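Local coordinates for protein serine-threonine phosphatase 2C (Toxoplasma gondii, PDB 2I44) that probably removes phosphate from phosphoserine and phosphothreonine in proteins, as a PP2C-family phosphatase, and binds calcium ions at its metal site, at residues E100-L105 and L145-V150; P20-A25 and M316-K321. All blocks are in the same frame, centred on the assembly; numbering follows the deposited sequence.

Interaction 1: E100-L105 and L145-V150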
loop_
_atom_site.group_PDB
_atom_site.type_symbol
_atom_site.label_atom_id
_atom_site.label_comp_id
_atom_site.label_asym_id
_atom_site.label_seq_id
_atom_site.Cartn_x
_atom_site.Cartn_y
_atom_site.Cartn_z
ATOM N N GLU A 100 6.117 -13.824 25.948
ATOM C CA GLU A 100 7.043 -12.707 25.817
ATOM C C GLU A 100 7.180 -12.263 24.362
ATOM O O GLU A 100 7.233 -11.066 24.072
ATOM C CB GLU A 100 8.404 -13.107 26.378
ATOM C CG GLU A 100 9.177 -11.957 26.981
ATOM C CD GLU A 100 10.426 -12.424 27.704
ATOM O OE1 GLU A 100 10.307 -13.329 28.561
ATOM O OE2 GLU A 100 11.522 -11.888 27.423
ATOM N N VAL A 101 7.244 -13.228 23.453
ATOM C CA VAL A 101 7.350 -12.923 22.035
ATOM C C VAL A 101 6.134 -12.090 21.665
ATOM O O VAL A 101 6.250 -10.915 21.315
ATOM C CB VAL A 101 7.347 -14.202 21.178
ATOM C CG1 VAL A 101 7.237 -13.837 19.700
ATOM C CG2 VAL A 101 8.616 -14.994 21.423
ATOM N N ASP A 102 4.965 -12.710 21.770
ATOM C CA ASP A 102 3.705 -12.055 21.447
ATOM C C ASP A 102 3.535 -10.699 22.110
ATOM O O ASP A 102 2.702 -9.899 21.692
ATOM C CB ASP A 102 2.538 -12.965 21.823
ATOM C CG ASP A 102 2.348 -14.090 20.833
ATOM O OD1 ASP A 102 3.357 -14.569 20.275
ATOM O OD2 ASP A 102 1.191 -14.501 20.618
ATOM N N GLU A 103 4.328 -10.431 23.139
ATOM C CA GLU A 103 4.224 -9.157 23.824
ATOM C C GLU A 103 5.179 -8.116 23.265
ATOM O O GLU A 103 4.882 -6.924 23.279
ATOM C CB GLU A 103 4.482 -9.347 25.316
ATOM C CG GLU A 103 4.429 -8.063 26.115
ATOM C CD GLU A 103 4.317 -8.317 27.605
ATOM O OE1 GLU A 103 5.127 -9.110 28.137
ATOM O OE2 GLU A 103 3.419 -7.723 28.244
ATOM N N LYS A 104 6.322 -8.564 22.759
ATOM C CA LYS A 104 7.317 -7.640 22.226
ATOM C C LYS A 104 7.328 -7.559 20.698
ATOM O O LYS A 104 7.696 -6.533 20.127
ATOM C CB LYS A 104 8.707 -8.040 22.733
ATOM C CG LYS A 104 8.763 -8.200 24.254
ATOM C CD LYS A 104 10.142 -8.619 24.749
ATOM C CE LYS A 104 11.139 -7.477 24.653
ATOM N NZ LYS A 104 12.502 -7.890 25.109
ATOM N N LEU A 105 6.907 -8.639 20.048
ATOM C CA LEU A 105 6.887 -8.717 18.590
ATOM C C LEU A 105 6.152 -7.567 17.900
ATOM O O LEU A 105 6.633 -7.046 16.897
ATOM C CB LEU A 105 6.297 -10.064 18.147
ATOM C CG LEU A 105 6.430 -10.455 16.667
ATOM C CD1 LEU A 105 7.890 -10.416 16.247
ATOM C CD2 LEU A 105 5.863 -11.845 16.445
ATOM N N LEU A 145 3.292 -10.149 7.447
ATOM C CA LEU A 145 2.771 -11.267 8.220
ATOM C C LEU A 145 3.948 -11.931 8.927
ATOM O O LEU A 145 4.941 -12.275 8.287
ATOM C CB LEU A 145 2.091 -12.286 7.302
ATOM C CG LEU A 145 1.693 -13.609 7.969
ATOM C CD1 LEU A 145 0.565 -13.364 8.959
ATOM C CD2 LEU A 145 1.258 -14.615 6.911
ATOM N N ALA A 146 3.841 -12.101 10.241
ATOM C CA ALA A 146 4.904 -12.730 11.020
ATOM C C ALA A 146 4.341 -13.324 12.306
ATOM O O ALA A 146 3.822 -12.603 13.163
ATOM C CB ALA A 146 5.990 -11.712 11.350
ATOM N N LYS A 147 4.445 -14.646 12.419
ATOM C CA LYS A 147 3.978 -15.394 13.582
ATOM C C LYS A 147 2.630 -14.919 14.127
ATOM O O LYS A 147 2.526 -14.500 15.281
ATOM C CB LYS A 147 5.028 -15.337 14.699
ATOM C CG LYS A 147 4.824 -16.376 15.799
ATOM C CD LYS A 147 5.797 -16.179 16.955
ATOM C CE LYS A 147 5.581 -17.227 18.043
ATOM N NZ LYS A 147 6.426 -16.987 19.253
ATOM N N GLY A 148 1.601 -14.974 13.290
ATOM C CA GLY A 148 0.274 -14.577 13.730
ATOM C C GLY A 148 -0.027 -13.093 13.798
ATOM O O GLY A 148 -1.134 -12.710 14.169
ATOM N N PHE A 149 0.941 -12.254 13.447
ATOM C CA PHE A 149 0.730 -10.813 13.471
ATOM C C PHE A 149 0.871 -10.221 12.081
ATOM O O PHE A 149 1.679 -10.684 11.274
ATOM C CB PHE A 149 1.744 -10.132 14.392
ATOM C CG PHE A 149 1.491 -10.364 15.853
ATOM C CD1 PHE A 149 0.440 -9.723 16.499
ATOM C CD2 PHE A 149 2.295 -11.237 16.580
ATOM C CE1 PHE A 149 0.189 -9.949 17.852
ATOM C CE2 PHE A 149 2.056 -11.475 17.934
ATOM C CZ PHE A 149 0.999 -10.830 18.573
ATOM N N VAL A 150 0.070 -9.200 11.802
ATOM C CA VAL A 150 0.143 -8.517 10.526
ATOM C C VAL A 150 0.392 -7.050 10.818
ATOM O O VAL A 150 -0.435 -6.379 11.439
ATOM C CB VAL A 150 -1.153 -8.662 9.710
ATOM C CG1 VAL A 150 -1.047 -7.851 8.421
ATOM C CG2 VAL A 150 -1.383 -10.120 9.380
#
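Leu-105 and Phe-149 form the tightly packed part of this contact between a helix and a beta hairpin. CD2 of Leu-105 lies 3.6 Å from CD2 of the Phe-149 ring and meets it obliquely. The same methyl touches CB of Lys-147 and is 3.9 Å from the carbonyl O of Ala-146, so one branch of the leucine touches three residues of the hairpin. CG of Phe-149 stands anti to the carbonyl carbon (chi1 -73°). The far end of the ring reaches the helix backbone, where CZ is 3.7 Å from the carbonyl O of Asp-102. The ring also borders the carboxylate of Asp-102: CE2 of Phe-149 is 3.9 Å from CG of Asp-102, with planes 74° apart.

The looser side is the partly exposed pair of Asp-102 and Lys-147. Asp-102 OD1 stays 4.0 Å from Lys-147 NZ, too far for a salt bridge, though the charges probably attract. OD2 of Asp-102 makes a long, weak ion pair with Arg-253. Lys-147 is extended beyond CG and crosses Val-101 at about a right angle. Its NZ is 3.3 Å from CG1 of Val-101, close but without a polar bond. No hydrogen bond joins the two segments.

The hairpin of strands 137-146 and 149-155 turns through a type I' beta turn from Ala-146 to Phe-149, closed by the bond from Phe-149 N to Ala-146 O, 2.9 Å long. The contact packs this end of the sheet against the early turns of helix 98-130. Helix 83-92 adds Val-88 against Leu-105, and strand 248-253 adds Val-251 against Phe-149.

Interaction 2: P20-A25 and M316-K321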
loop_
_atom_site.group_PDB
_atom_site.type_symbol
_atom_site.label_atom_id
_atom_site.label_comp_id
_atom_site.label_asym_id
_atom_site.label_seq_id
_atom_site.Cartn_x
_atom_site.Cartn_y
_atom_site.Cartn_z
ATOM N N PRO A 20 1.825 -22.156 2.981
ATOM C CA PRO A 20 1.610 -22.685 4.328
ATOM C C PRO A 20 0.593 -21.939 5.196
ATOM O O PRO A 20 -0.339 -22.548 5.726
ATOM C CB PRO A 20 3.016 -22.675 4.916
ATOM C CG PRO A 20 3.850 -23.037 3.731
ATOM C CD PRO A 20 3.261 -22.162 2.641
ATOM N N ALA A 21 0.754 -20.626 5.328
ATOM C CA ALA A 21 -0.149 -19.848 6.170
ATOM C C ALA A 21 -1.225 -19.041 5.449
ATOM O O ALA A 21 -1.971 -18.308 6.097
ATOM C CB ALA A 21 0.665 -18.918 7.075
ATOM N N PHE A 22 -1.333 -19.178 4.132
ATOM C CA PHE A 22 -2.333 -18.399 3.402
ATOM C C PHE A 22 -2.354 -18.727 1.922
ATOM O O PHE A 22 -1.398 -19.285 1.388
ATOM C CB PHE A 22 -1.997 -16.918 3.541
ATOM C CG PHE A 22 -0.663 -16.565 2.947
ATOM C CD1 PHE A 22 -0.549 -16.202 1.601
ATOM C CD2 PHE A 22 0.494 -16.663 3.714
ATOM C CE1 PHE A 22 0.698 -15.947 1.032
ATOM C CE2 PHE A 22 1.749 -16.410 3.151
ATOM C CZ PHE A 22 1.850 -16.052 1.808
ATOM N N ASP A 23 -3.447 -18.359 1.259
ATOM C CA ASP A 23 -3.565 -18.547 -0.180
ATOM C C ASP A 23 -3.593 -17.130 -0.743
ATOM O O ASP A 23 -4.192 -16.229 -0.147
ATOM C CB ASP A 23 -4.853 -19.286 -0.540
ATOM C CG ASP A 23 -4.951 -20.640 0.130
ATOM O OD1 ASP A 23 -3.897 -21.294 0.293
ATOM O OD2 ASP A 23 -6.077 -21.053 0.489
ATOM N N ALA A 24 -2.934 -16.916 -1.872
ATOM C CA ALA A 24 -2.900 -15.582 -2.436
ATOM C C ALA A 24 -3.144 -15.543 -3.926
ATOM O O ALA A 24 -2.920 -16.520 -4.642
ATOM C CB ALA A 24 -1.569 -14.920 -2.113
ATOM N N ALA A 25 -3.611 -14.389 -4.381
ATOM C CA ALA A 25 -3.892 -14.160 -5.787
ATOM C C ALA A 25 -3.634 -12.687 -6.050
ATOM O O ALA A 25 -3.846 -11.851 -5.170
ATOM C CB ALA A 25 -5.339 -14.503 -6.100
HETATM N N MSE A 316 -4.879 -7.595 -4.646
HETATM C CA MSE A 316 -4.093 -8.700 -4.125
HETATM C C MSE A 316 -4.946 -9.259 -2.994
HETATM O O MSE A 316 -5.240 -8.552 -2.032
HETATM C CB MSE A 316 -2.748 -8.191 -3.578
HETATM C CG MSE A 316 -1.813 -9.280 -3.041
HETATM SE SE MSE A 316 -0.141 -8.574 -2.302
HETATM C CE MSE A 316 0.832 -8.360 -3.953
ATOM N N THR A 317 -5.366 -10.514 -3.126
ATOM C CA THR A 317 -6.193 -11.158 -2.115
ATOM C C THR A 317 -5.409 -12.186 -1.306
ATOM O O THR A 317 -4.678 -13.001 -1.863
ATOM C CB THR A 317 -7.417 -11.855 -2.761
ATOM O OG1 THR A 317 -6.989 -12.671 -3.860
ATOM C CG2 THR A 317 -8.414 -10.820 -3.266
ATOM N N VAL A 318 -5.566 -12.140 0.012
ATOM C CA VAL A 318 -4.871 -13.060 0.901
ATOM C C VAL A 318 -5.879 -13.733 1.832
ATOM O O VAL A 318 -6.555 -13.067 2.610
ATOM C CB VAL A 318 -3.816 -12.314 1.756
ATOM C CG1 VAL A 318 -3.068 -13.299 2.642
ATOM C CG2 VAL A 318 -2.848 -11.558 0.849
ATOM N N PHE A 319 -5.984 -15.053 1.743
ATOM C CA PHE A 319 -6.913 -15.794 2.590
ATOM C C PHE A 319 -6.121 -16.552 3.646
ATOM O O PHE A 319 -5.317 -17.426 3.325
ATOM C CB PHE A 319 -7.740 -16.774 1.748
ATOM C CG PHE A 319 -8.676 -16.103 0.777
ATOM C CD1 PHE A 319 -9.988 -15.809 1.141
ATOM C CD2 PHE A 319 -8.237 -15.746 -0.495
ATOM C CE1 PHE A 319 -10.848 -15.168 0.256
ATOM C CE2 PHE A 319 -9.092 -15.104 -1.393
ATOM C CZ PHE A 319 -10.398 -14.814 -1.018
ATOM N N PHE A 320 -6.347 -16.201 4.905
ATOM C CA PHE A 320 -5.654 -16.829 6.012
ATOM C C PHE A 320 -6.094 -18.279 6.195
ATOM O O PHE A 320 -7.167 -18.677 5.747
ATOM C CB PHE A 320 -5.921 -16.034 7.290
ATOM C CG PHE A 320 -5.494 -14.595 7.206
ATOM C CD1 PHE A 320 -4.143 -14.258 7.120
ATOM C CD2 PHE A 320 -6.442 -13.575 7.192
ATOM C CE1 PHE A 320 -3.741 -12.926 7.021
ATOM C CE2 PHE A 320 -6.051 -12.236 7.093
ATOM C CZ PHE A 320 -4.695 -11.912 7.007
ATOM N N LYS A 321 -5.250 -19.067 6.848
ATOM C CA LYS A 321 -5.560 -20.469 7.102
ATOM C C LYS A 321 -5.155 -20.831 8.522
ATOM O O LYS A 321 -4.446 -20.014 9.149
ATOM C CB LYS A 321 -4.821 -21.366 6.106
ATOM C CG LYS A 321 -5.389 -21.303 4.699
ATOM C CD LYS A 321 -4.727 -22.293 3.749
ATOM C CE LYS A 321 -3.314 -21.877 3.382
ATOM N NZ LYS A 321 -2.772 -22.760 2.303
#
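Two antiparallel neighbours in one sheet of the PP2C beta sandwich, strands 22-29 and 313-320, meet here. They bring the N-terminal part of the chain against its C-terminal end. The axes of their short segments come within 4.6 Å and lie at 166° between their directions. Asp-23 and Phe-319 are a hydrogen-bonded pair: Phe-319 N gives a nearly straight bond to Asp-23 O (2.9 Å, 171°), and Asp-23 N returns one to Phe-319 O. Ala-25 and Thr-317 form the next such pair. Phe-22 with Phe-320 and Ala-24 with Val-318 are non-hydrogen-bonded pairs.

On the Phe-22 face, CG1 of Val-318 lies 3.9 Å from CB of Phe-22 and approaches its ring obliquely. Phe-56 of strand 53-62, in the other sheet, meets the Phe-22 ring edge-to-face. On the opposite face, CB of Ala-25 touches OG1 of Thr-317 at 3.3 Å. Helix 291-305 covers Thr-317 there.

At the outer end the pairing weakens: Lys-321 N reaches Ala-21 O in a weak bond of 3.4 Å. The lysine side chain bends about its CG-CD bond and crosses Asp-23 at about a right angle. Its NZ also bonds to Tyr-19 O, while Asp-23 OD2 pairs with Arg-285, so the carboxylate is shared between two positive charges. Lys-321 NZ meets Asp-23 OD1 at 2.7 Å, on the syn side but 29° out of the carboxylate plane.

How the interactions relate
The two contacts lie 18 Å apart between centres, in different layers of the PP2C sandwich. Interaction 1 packs helix 98-130 on one sheet, at the hairpin of strands 137-146 and 149-155. Interaction 2 pairs strands 22-29 and 313-320 within the other sheet. In chain order, 20-25 comes first, then both segments of interaction 1, and 316-321 last. Interaction 2 therefore brings a strand near the N-terminus beside the last strand of the chain, with interaction 1 between them in sequence. The sheets meet directly: CD2 of Leu-145 is 3.9 Å from CD2 of Phe-22. Both contacts lie away from the calcium sites.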